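Local coordinates for caprin-2 (Danio rerio, PDB 4OUS), which probably acts in canonical Wnt signalling through its C1q domain, which assembles here as a trimer, at residues L110-R114 and G115-G119. The protein carries 1 engineered substitution. Residues are numbered along the deposited sequence; the frame is centred on the assembly and turned at random.
Sequences LRLHR and GAIYG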
loop_
_atom_site.group_PDB
_atom_site.type_symbol
_atom_site.label_atom_id
_atom_site.label_comp_id
_atom_site.label_asym_id
_atom_site.label_seq_id
_atom_site.Cartn_x
_atom_site.Cartn_y
_atom_site.Cartn_z
ATOM N N LEU A 110 4.334 -10.220 -11.102
ATOM C CA LEU A 110 4.730 -8.867 -11.456
ATOM C C LEU A 110 5.647 -8.876 -12.663
ATOM O O LEU A 110 6.588 -9.675 -12.751
ATOM C CB LEU A 110 5.433 -8.169 -10.297
ATOM C CG LEU A 110 4.626 -7.983 -9.014
ATOM C CD1 LEU A 110 5.474 -7.275 -7.971
ATOM C CD2 LEU A 110 3.347 -7.217 -9.255
ATOM N N ARG A 111 5.363 -7.970 -13.589
ATOM C CA ARG A 111 6.160 -7.774 -14.784
ATOM C C ARG A 111 6.946 -6.472 -14.686
ATOM O O ARG A 111 6.379 -5.411 -14.392
ATOM C CB ARG A 111 5.268 -7.747 -16.027
ATOM C CG ARG A 111 6.048 -7.660 -17.325
ATOM C CD ARG A 111 5.151 -7.820 -18.527
ATOM N NE ARG A 111 4.316 -6.646 -18.735
ATOM C CZ ARG A 111 3.546 -6.478 -19.805
ATOM N NH1 ARG A 111 3.508 -7.414 -20.746
ATOM N NH2 ARG A 111 2.821 -5.377 -19.940
ATOM N N LEU A 112 8.246 -6.564 -14.951
ATOM C CA LEU A 112 9.095 -5.403 -15.117
ATOM C C LEU A 112 8.956 -4.948 -16.557
ATOM O O LEU A 112 9.543 -5.541 -17.458
ATOM C CB LEU A 112 10.547 -5.738 -14.776
ATOM C CG LEU A 112 11.544 -4.595 -14.915
ATOM C CD1 LEU A 112 11.158 -3.418 -14.041
ATOM C CD2 LEU A 112 12.946 -5.076 -14.580
ATOM N N HIS A 113 8.113 -3.955 -16.792
ATOM C CA HIS A 113 7.903 -3.474 -18.146
ATOM C C HIS A 113 9.146 -2.727 -18.635
ATOM O O HIS A 113 9.713 -3.076 -19.670
ATOM C CB HIS A 113 6.660 -2.592 -18.207
ATOM C CG HIS A 113 6.514 -1.863 -19.501
ATOM N ND1 HIS A 113 6.390 -2.511 -20.710
ATOM C CD2 HIS A 113 6.507 -0.538 -19.778
ATOM C CE1 HIS A 113 6.301 -1.613 -21.678
ATOM N NE2 HIS A 113 6.364 -0.410 -21.138
ATOM N N ARG A 114 9.565 -1.722 -17.867
ATOM C CA ARG A 114 10.783 -0.957 -18.118
ATOM C C ARG A 114 11.421 -0.609 -16.788
ATOM O O ARG A 114 10.738 -0.550 -15.763
ATOM C CB ARG A 114 10.493 0.328 -18.904
ATOM C CG ARG A 114 10.018 0.112 -20.338
ATOM C CD ARG A 114 9.906 1.434 -21.110
ATOM N NE ARG A 114 11.203 2.111 -21.141
ATOM C CZ ARG A 114 11.391 3.423 -21.011
ATOM N NH1 ARG A 114 10.360 4.247 -20.872
ATOM N NH2 ARG A 114 12.624 3.905 -21.007
ATOM N N GLY A 115 12.724 -0.351 -16.817
ATOM C CA GLY A 115 13.443 0.071 -15.634
ATOM C C GLY A 115 14.220 -1.062 -15.005
ATOM O O GLY A 115 14.399 -2.129 -15.603
ATOM N N ALA A 116 14.702 -0.817 -13.795
ATOM C CA ALA A 116 15.523 -1.776 -13.075
ATOM C C ALA A 116 15.214 -1.664 -11.591
ATOM O O ALA A 116 14.892 -0.580 -11.096
ATOM C CB ALA A 116 17.004 -1.537 -13.341
ATOM N N ILE A 117 15.313 -2.791 -10.893
ATOM C CA ILE A 117 14.861 -2.924 -9.513
ATOM C C ILE A 117 16.012 -3.053 -8.524
ATOM O O ILE A 117 16.954 -3.810 -8.758
ATOM C CB ILE A 117 13.943 -4.160 -9.373
ATOM C CG1 ILE A 117 12.732 -4.009 -10.298
ATOM C CG2 ILE A 117 13.535 -4.395 -7.919
ATOM C CD1 ILE A 117 11.819 -5.215 -10.338
ATOM N N TYR A 118 15.908 -2.331 -7.411
ATOM C CA TYR A 118 16.854 -2.424 -6.319
ATOM C C TYR A 118 16.543 -3.577 -5.380
ATOM O O TYR A 118 15.433 -3.673 -4.838
ATOM C CB TYR A 118 16.858 -1.119 -5.521
ATOM C CG TYR A 118 17.926 -1.082 -4.460
ATOM C CD1 TYR A 118 19.230 -0.738 -4.782
ATOM C CD2 TYR A 118 17.640 -1.411 -3.140
ATOM C CE1 TYR A 118 20.221 -0.714 -3.819
ATOM C CE2 TYR A 118 18.624 -1.389 -2.171
ATOM C CZ TYR A 118 19.909 -1.039 -2.514
ATOM O OH TYR A 118 20.892 -1.012 -1.550
ATOM N N GLY A 119 17.528 -4.440 -5.172
ATOM C CA GLY A 119 17.422 -5.502 -4.193
ATOM C C GLY A 119 18.549 -5.443 -3.188
ATOM O O GLY A 119 19.713 -5.264 -3.554
#
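The carbonyl oxygen of G115 rests against the branched end of L112, with CD2 of L112 3.4 Å from G115 O and CG and CD1 of L112 each 3.8 Å from it. With no hydrogen bond between the two segments, this local contact in the C1q jelly roll rests on apolar packing and illustrates how a strand's last inward side chain can pack against the loop that follows. The strand 107-114 ends in a classic beta bulge, where H113 and R114 both face Y69, and the chain then turns back past L112. With CG anti to the backbone N (chi1 180°), the L112 side chain is carried toward G115 and I117. Its CD1 meets I117 CG1 at 4.1 Å, and the two aliphatic groups extend the interior of the sandwich, where L68 touches L112 and I59 touches I117. With an alanine in place of L112, I117 would probably lose one of its apolar neighbours and a gap would open beside G115 O. Glycine suits the turn itself: at a phi of 101°, a beta carbon on G115 would collide with R114 O. On the outer side, H113 ND1 hydrogen-bonds D22, while R114 CG lies 3.5 Å above the H113 ring plane, nearer the ring's edge than its centre.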